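Local coordinates for protein putative oxidoreductase molybdopterin-binding subunit (Sulfolobus tokodaii, PDB 4ZOH) that probably catalyses a substrate oxidation as the molybdopterin-binding subunit of a xanthine dehydrogenase/aldehyde oxidase family enzyme, carrying pterin cytosine dinucleotide, at residues S187-R192 / E473-G478. Sequence-based numbering, arbitrary orientation.
Sequences SAHYLR and EIIEDG
Asp477 OD2, 3.6 Å from His189 CB, is gripped twice: the backbone N of Gly478 donates to its anti lone pair over 2.8 Å, and Arg193, in the helix that carries His189, forms a salt bridge to it. The other carboxylate oxygen, OD1, accepts from the backbone N of Tyr429 of the second subunit, so the group is held from both chains. Against the backbone beside it lies the imidazole of His189. The peptide joining Asp477 to Gly478 covers one face of this ring, with Asp477 C 3.8 Å above the plane over its centre and Gly478 N nearer the rim. With CG anti to the carbonyl carbon (chi1 -45°), the ring is carried out from the first helical turn onto that peptide. Ile475 CG2 comes in obliquely, 3.3 Å from His189 CE1, and the two side chains cross at about a right angle. Were His189 reduced to an alanine, the 477–478 peptide and the Ile475 methyl would probably lose the ring they pack on, opening a gap. Ser187 OG caps the helix by accepting from Tyr190 N at 3.3 Å, and it also hydrogen-bonds Ile479 O. Packing of a buried histidine ring against a loop peptide thus joins the N-terminal turn of a serine-capped helix to the loop following strand 465-468, linking the two molybdopterin-binding regions beside the subunit interface.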
ATOM      1  N   SER A 187      -0.826 -15.014  13.699  1.00 17.33           N
ATOM      2  CA  SER A 187       0.392 -14.487  14.279  1.00 19.21           C
ATOM      3  C   SER A 187       1.360 -14.153  13.170  1.00 20.94           C
ATOM      4  O   SER A 187       1.808 -15.068  12.491  1.00 22.09           O
ATOM      5  CB  SER A 187       1.087 -15.544  15.179  1.00 18.46           C
ATOM      6  OG  SER A 187       2.303 -15.034  15.726  1.00 15.98           O
ATOM      7  N   ALA A 188       1.761 -12.895  13.068  1.00 20.91           N
ATOM      8  CA  ALA A 188       2.783 -12.523  12.056  1.00 21.16           C
ATOM      9  C   ALA A 188       4.168 -13.226  12.357  1.00 20.15           C
ATOM     10  O   ALA A 188       4.808 -13.703  11.466  1.00 19.03           O
ATOM     11  CB  ALA A 188       2.943 -11.022  11.964  1.00 16.89           C
ATOM     12  N   HIS A 189       4.551 -13.328  13.622  1.00 20.37           N
ATOM     13  CA  HIS A 189       5.881 -13.752  14.002  1.00 20.51           C
ATOM     14  C   HIS A 189       6.044 -15.244  13.797  1.00 24.41           C
ATOM     15  O   HIS A 189       7.104 -15.666  13.310  1.00 26.59           O
ATOM     16  CB  HIS A 189       6.163 -13.319  15.443  1.00 19.25           C
ATOM     17  CG  HIS A 189       5.750 -11.902  15.718  1.00 19.55           C
ATOM     18  ND1 HIS A 189       6.539 -10.819  15.373  1.00 23.16           N
ATOM     19  CD2 HIS A 189       4.634 -11.386  16.305  1.00 19.27           C
ATOM     20  CE1 HIS A 189       5.925  -9.696  15.740  1.00 23.47           C
ATOM     21  NE2 HIS A 189       4.774 -10.010  16.311  1.00 18.43           N
ATOM     22  N   TYR A 190       4.981 -16.004  14.069  1.00 18.98           N
ATOM     23  CA  TYR A 190       4.960 -17.447  13.839  1.00 21.16           C
ATOM     24  C   TYR A 190       4.911 -17.817  12.347  1.00 20.72           C
ATOM     25  O   TYR A 190       5.680 -18.661  11.879  1.00 20.98           O
ATOM     26  CB  TYR A 190       3.820 -18.126  14.615  1.00 19.77           C
ATOM     27  CG  TYR A 190       3.767 -19.612  14.446  1.00 20.57           C
ATOM     28  CD1 TYR A 190       4.858 -20.431  14.814  1.00 22.28           C
ATOM     29  CD2 TYR A 190       2.616 -20.208  13.954  1.00 23.31           C
ATOM     30  CE1 TYR A 190       4.790 -21.819  14.640  1.00 25.10           C
ATOM     31  CE2 TYR A 190       2.523 -21.581  13.781  1.00 25.39           C
ATOM     32  CZ  TYR A 190       3.608 -22.375  14.143  1.00 25.90           C
ATOM     33  OH  TYR A 190       3.459 -23.708  13.928  1.00 30.86           O
ATOM     34  N   LEU A 191       4.067 -17.125  11.584  1.00 20.06           N
ATOM     35  CA  LEU A 191       4.102 -17.258  10.135  1.00 20.69           C
ATOM     36  C   LEU A 191       5.519 -16.883   9.586  1.00 21.12           C
ATOM     37  O   LEU A 191       6.036 -17.541   8.724  1.00 21.09           O
ATOM     38  CB  LEU A 191       2.962 -16.492   9.451  1.00 18.52           C
ATOM     39  CG  LEU A 191       2.974 -16.463   7.925  1.00 18.73           C
ATOM     40  CD1 LEU A 191       2.756 -17.949   7.510  1.00 18.60           C
ATOM     41  CD2 LEU A 191       1.801 -15.641   7.420  1.00 17.15           C
ATOM     42  N   ARG A 192       6.141 -15.845  10.100  1.00 19.71           N
ATOM     43  CA  ARG A 192       7.459 -15.567   9.623  1.00 19.77           C
ATOM     44  C   ARG A 192       8.447 -16.768   9.860  1.00 21.35           C
ATOM     45  O   ARG A 192       9.184 -17.151   8.942  1.00 19.68           O
ATOM     46  CB  ARG A 192       8.018 -14.343  10.298  1.00 17.30           C
ATOM     47  CG  ARG A 192       9.334 -13.947   9.668  1.00 18.47           C
ATOM     48  CD  ARG A 192       9.970 -12.789  10.394  1.00 19.94           C
ATOM     49  NE  ARG A 192      11.404 -12.894  10.144  1.00 20.34           N
ATOM     50  CZ  ARG A 192      12.243 -13.647  10.876  1.00 21.54           C
ATOM     51  NH1 ARG A 192      11.796 -14.329  11.951  1.00 16.34           N
ATOM     52  NH2 ARG A 192      13.548 -13.721  10.521  1.00 19.95           N
ATOM     53  N   GLU A 473       8.294  -6.049  12.028  1.00 17.90           N
ATOM     54  CA  GLU A 473       9.301  -4.953  12.148  1.00 20.27           C
ATOM     55  C   GLU A 473       9.113  -3.938  13.287  1.00 21.97           C
ATOM     56  O   GLU A 473      10.000  -3.064  13.532  1.00 23.70           O
ATOM     57  CB  GLU A 473       9.402  -4.187  10.861  1.00 24.47           C
ATOM     58  CG  GLU A 473      10.239  -4.936   9.820  1.00 28.35           C
ATOM     59  CD  GLU A 473      10.837  -4.050   8.736  1.00 33.72           C
ATOM     60  OE1 GLU A 473      10.995  -2.805   8.964  1.00 32.59           O
ATOM     61  OE2 GLU A 473      11.165  -4.631   7.661  1.00 34.21           O
ATOM     62  N   ILE A 474       7.973  -4.005  13.975  1.00 19.92           N
ATOM     63  CA  ILE A 474       7.708  -2.996  15.016  1.00 20.51           C
ATOM     64  C   ILE A 474       7.935  -3.592  16.431  1.00 22.55           C
ATOM     65  O   ILE A 474       7.732  -2.900  17.438  1.00 25.19           O
ATOM     66  CB  ILE A 474       6.299  -2.383  14.897  1.00 18.68           C
ATOM     67  CG1 ILE A 474       5.261  -3.459  15.172  1.00 18.46           C
ATOM     68  CG2 ILE A 474       6.086  -1.710  13.541  1.00 17.25           C
ATOM     69  CD1 ILE A 474       3.827  -2.975  15.103  1.00 18.35           C
ATOM     70  N   ILE A 475       8.240  -4.902  16.504  1.00 21.37           N
ATOM     71  CA  ILE A 475       8.537  -5.552  17.790  1.00 22.09           C
ATOM     72  C   ILE A 475       9.549  -6.687  17.576  1.00 21.83           C
ATOM     73  O   ILE A 475       9.573  -7.335  16.487  1.00 22.33           O
ATOM     74  CB  ILE A 475       7.247  -6.020  18.524  1.00 20.84           C
ATOM     75  CG1 ILE A 475       7.518  -6.370  20.029  1.00 21.89           C
ATOM     76  CG2 ILE A 475       6.489  -7.091  17.759  1.00 18.30           C
ATOM     77  CD1 ILE A 475       6.280  -6.685  20.853  1.00 19.97           C
ATOM     78  N   GLU A 476      10.370  -6.923  18.594  1.00 22.77           N
ATOM     79  CA  GLU A 476      11.410  -7.957  18.523  1.00 21.51           C
ATOM     80  C   GLU A 476      10.856  -9.300  18.022  1.00 22.27           C
ATOM     81  O   GLU A 476      11.434  -9.890  17.136  1.00 25.09           O
ATOM     82  CB  GLU A 476      12.146  -8.132  19.856  1.00 22.48           C
ATOM     83  CG  GLU A 476      13.280  -9.141  19.776  1.00 22.89           C
ATOM     84  CD  GLU A 476      14.086  -9.347  21.078  1.00 26.91           C
ATOM     85  OE1 GLU A 476      13.619  -8.944  22.171  1.00 23.74           O
ATOM     86  OE2 GLU A 476      15.258  -9.823  20.974  1.00 23.88           O
ATOM     87  N   ASP A 477       9.727  -9.776  18.551  1.00 20.18           N
ATOM     88  CA  ASP A 477       9.237 -11.091  18.220  1.00 21.67           C
ATOM     89  C   ASP A 477       7.896 -11.303  18.915  1.00 21.56           C
ATOM     90  O   ASP A 477       7.344 -10.391  19.527  1.00 21.06           O
ATOM     91  CB  ASP A 477      10.250 -12.222  18.634  1.00 23.24           C
ATOM     92  CG  ASP A 477      10.300 -13.362  17.623  1.00 24.08           C
ATOM     93  OD1 ASP A 477      11.384 -13.787  17.192  1.00 27.65           O
ATOM     94  OD2 ASP A 477       9.250 -13.864  17.234  1.00 26.57           O
ATOM     95  N   GLY A 478       7.354 -12.494  18.777  1.00 19.85           N
ATOM     96  CA  GLY A 478       6.104 -12.804  19.451  1.00 21.35           C
ATOM     97  C   GLY A 478       5.781 -14.251  19.264  1.00 23.57           C
ATOM     98  O   GLY A 478       6.365 -14.949  18.401  1.00 20.80           O
TER